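Local coordinates for GrpU microcompartment shell protein (Pectobacterium wasabiae, PDB 4OLP) that probably builds the shell of a glycyl-radical propanediol-type bacterial microcompartment and may bind an iron-sulfur cluster that carries electrons across it, at residues H59-I65 with T75-E81. Residues are numbered along the deposited sequence.
Sequences HVAVSEI and TLAIFGE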
# COMPACT_ATOMS: atom_id res chain seq x y z
N HIS B 59 0.90 -34.56 5.90
CA HIS B 59 1.15 -34.09 7.25
C HIS B 59 1.33 -32.59 7.35
O HIS B 59 1.55 -32.11 8.44
CB HIS B 59 2.38 -34.80 7.90
CG HIS B 59 2.30 -36.30 7.89
ND1 HIS B 59 3.41 -37.09 7.68
CD2 HIS B 59 1.26 -37.14 8.04
CE1 HIS B 59 3.05 -38.36 7.70
NE2 HIS B 59 1.75 -38.42 7.91
N VAL B 60 1.29 -31.84 6.25
CA VAL B 60 1.19 -30.40 6.37
C VAL B 60 0.15 -29.88 5.39
O VAL B 60 -0.17 -30.43 4.35
CB VAL B 60 2.51 -29.60 6.19
CG1 VAL B 60 3.60 -30.06 7.15
CG2 VAL B 60 3.02 -29.69 4.76
N ALA B 61 -0.33 -28.74 5.77
CA ALA B 61 -1.26 -27.93 5.02
C ALA B 61 -0.63 -26.53 4.93
O ALA B 61 0.16 -26.14 5.79
CB ALA B 61 -2.54 -27.90 5.79
N VAL B 62 -0.92 -25.81 3.86
CA VAL B 62 -0.34 -24.49 3.66
C VAL B 62 -1.40 -23.49 3.32
O VAL B 62 -2.45 -23.82 2.74
CB VAL B 62 0.71 -24.44 2.54
CG1 VAL B 62 2.03 -25.00 3.04
CG2 VAL B 62 0.23 -25.17 1.29
N SER B 63 -1.10 -22.24 3.64
CA SER B 63 -2.00 -21.18 3.28
C SER B 63 -1.26 -19.87 3.33
O SER B 63 -0.26 -19.72 4.03
CB SER B 63 -3.21 -21.17 4.20
OG SER B 63 -4.01 -20.04 3.92
N GLU B 64 -1.76 -18.94 2.52
CA GLU B 64 -1.33 -17.58 2.55
C GLU B 64 -1.97 -16.99 3.76
O GLU B 64 -3.10 -17.35 4.09
CB GLU B 64 -1.97 -16.83 1.38
CG GLU B 64 -1.87 -17.47 -0.01
CD GLU B 64 -3.23 -17.95 -0.51
OE1 GLU B 64 -3.70 -18.99 0.01
OE2 GLU B 64 -3.79 -17.31 -1.44
N ILE B 65 -1.29 -16.04 4.37
CA ILE B 65 -1.86 -15.18 5.40
C ILE B 65 -1.76 -13.75 4.88
O ILE B 65 -0.69 -13.34 4.40
CB ILE B 65 -1.07 -15.33 6.71
CG1 ILE B 65 -1.09 -16.79 7.20
CG2 ILE B 65 -1.60 -14.42 7.80
CD1 ILE B 65 -2.47 -17.37 7.46
N THR B 75 3.00 -13.65 3.74
CA THR B 75 3.25 -14.71 4.74
C THR B 75 2.64 -16.06 4.39
O THR B 75 1.48 -16.14 3.98
CB THR B 75 2.73 -14.30 6.12
OG1 THR B 75 3.27 -13.02 6.43
CG2 THR B 75 3.16 -15.29 7.20
N LEU B 76 3.46 -17.10 4.53
CA LEU B 76 3.03 -18.47 4.34
C LEU B 76 2.91 -19.08 5.72
O LEU B 76 3.75 -18.82 6.60
CB LEU B 76 4.06 -19.25 3.53
CG LEU B 76 3.79 -20.73 3.25
CD1 LEU B 76 2.58 -20.98 2.36
CD2 LEU B 76 5.03 -21.33 2.62
N ALA B 77 1.86 -19.87 5.91
CA ALA B 77 1.65 -20.57 7.15
C ALA B 77 1.68 -22.04 6.81
O ALA B 77 1.09 -22.43 5.83
CB ALA B 77 0.31 -20.18 7.76
N ILE B 78 2.41 -22.82 7.60
CA ILE B 78 2.56 -24.26 7.41
C ILE B 78 2.02 -24.94 8.65
O ILE B 78 2.51 -24.72 9.76
CB ILE B 78 4.02 -24.61 7.19
CG1 ILE B 78 4.40 -24.25 5.77
CG2 ILE B 78 4.29 -26.10 7.32
CD1 ILE B 78 5.81 -23.70 5.67
N PHE B 79 0.97 -25.73 8.46
CA PHE B 79 0.30 -26.38 9.57
C PHE B 79 0.54 -27.84 9.47
O PHE B 79 0.40 -28.44 8.39
CB PHE B 79 -1.21 -26.18 9.50
CG PHE B 79 -1.63 -24.77 9.35
CD1 PHE B 79 -1.70 -24.18 8.09
CD2 PHE B 79 -2.03 -24.05 10.44
CE1 PHE B 79 -2.12 -22.87 7.93
CE2 PHE B 79 -2.46 -22.75 10.30
CZ PHE B 79 -2.50 -22.15 9.05
N GLY B 80 0.89 -28.44 10.60
CA GLY B 80 1.08 -29.86 10.64
C GLY B 80 1.73 -30.33 11.90
O GLY B 80 1.59 -29.70 12.97
N GLU B 81 2.38 -31.47 11.77
CA GLU B 81 3.00 -32.15 12.88
C GLU B 81 4.40 -31.58 13.08
O GLU B 81 5.01 -31.05 12.14
CB GLU B 81 3.05 -33.63 12.56
CG GLU B 81 1.69 -34.30 12.62
CD GLU B 81 1.41 -35.20 11.41
OE1 GLU B 81 1.86 -36.34 11.42
OE2 GLU B 81 0.72 -34.79 10.44
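Phe-79 lays its ring along the neighbouring strand, meeting Ser-63 edge-on (CE1 to Ser-63 CB 4.2 Å), while its CB lies 4.3 Å from Ala-61 CB. The pairing illustrates how an antiparallel hairpin divides its side chains between two layers. Ala-61, Ser-63 and Ile-65 share one face with Phe-79, Ala-77 and Thr-75, and there Ile-65 CG1 packs 3.7 Å from Ala-77 CB. On the opposite face Val-62 touches both Ile-78 (Val-62 CG1 to Ile-78 CG1 3.7 Å) and Leu-76 (Val-62 CB to Leu-76 CD1 3.9 Å). The backbone holds this register: Ala-61 N to Phe-79 O (2.7 Å) and Phe-79 N to Ala-61 O (2.8 Å) form one reciprocal hydrogen-bonded pair, Ser-63 and Ala-77 another, and Ile-65 N to Thr-75 O (2.8 Å) adds a further bond. Where Val-60 faces Gly-80 the strands close to 4.3 Å between CA atoms; a CB on Gly-80 would clash with His-59 O. Past this point the ladder weakens to Glu-81 N to His-59 O, 3.5 Å. Within the BMC domain, strand 60-65 edges the chain's sheet, strand 74-80 pairs onward with strand 36-42, and helices 44-56 and 82-92 cover the Val-62 and Ile-78 face.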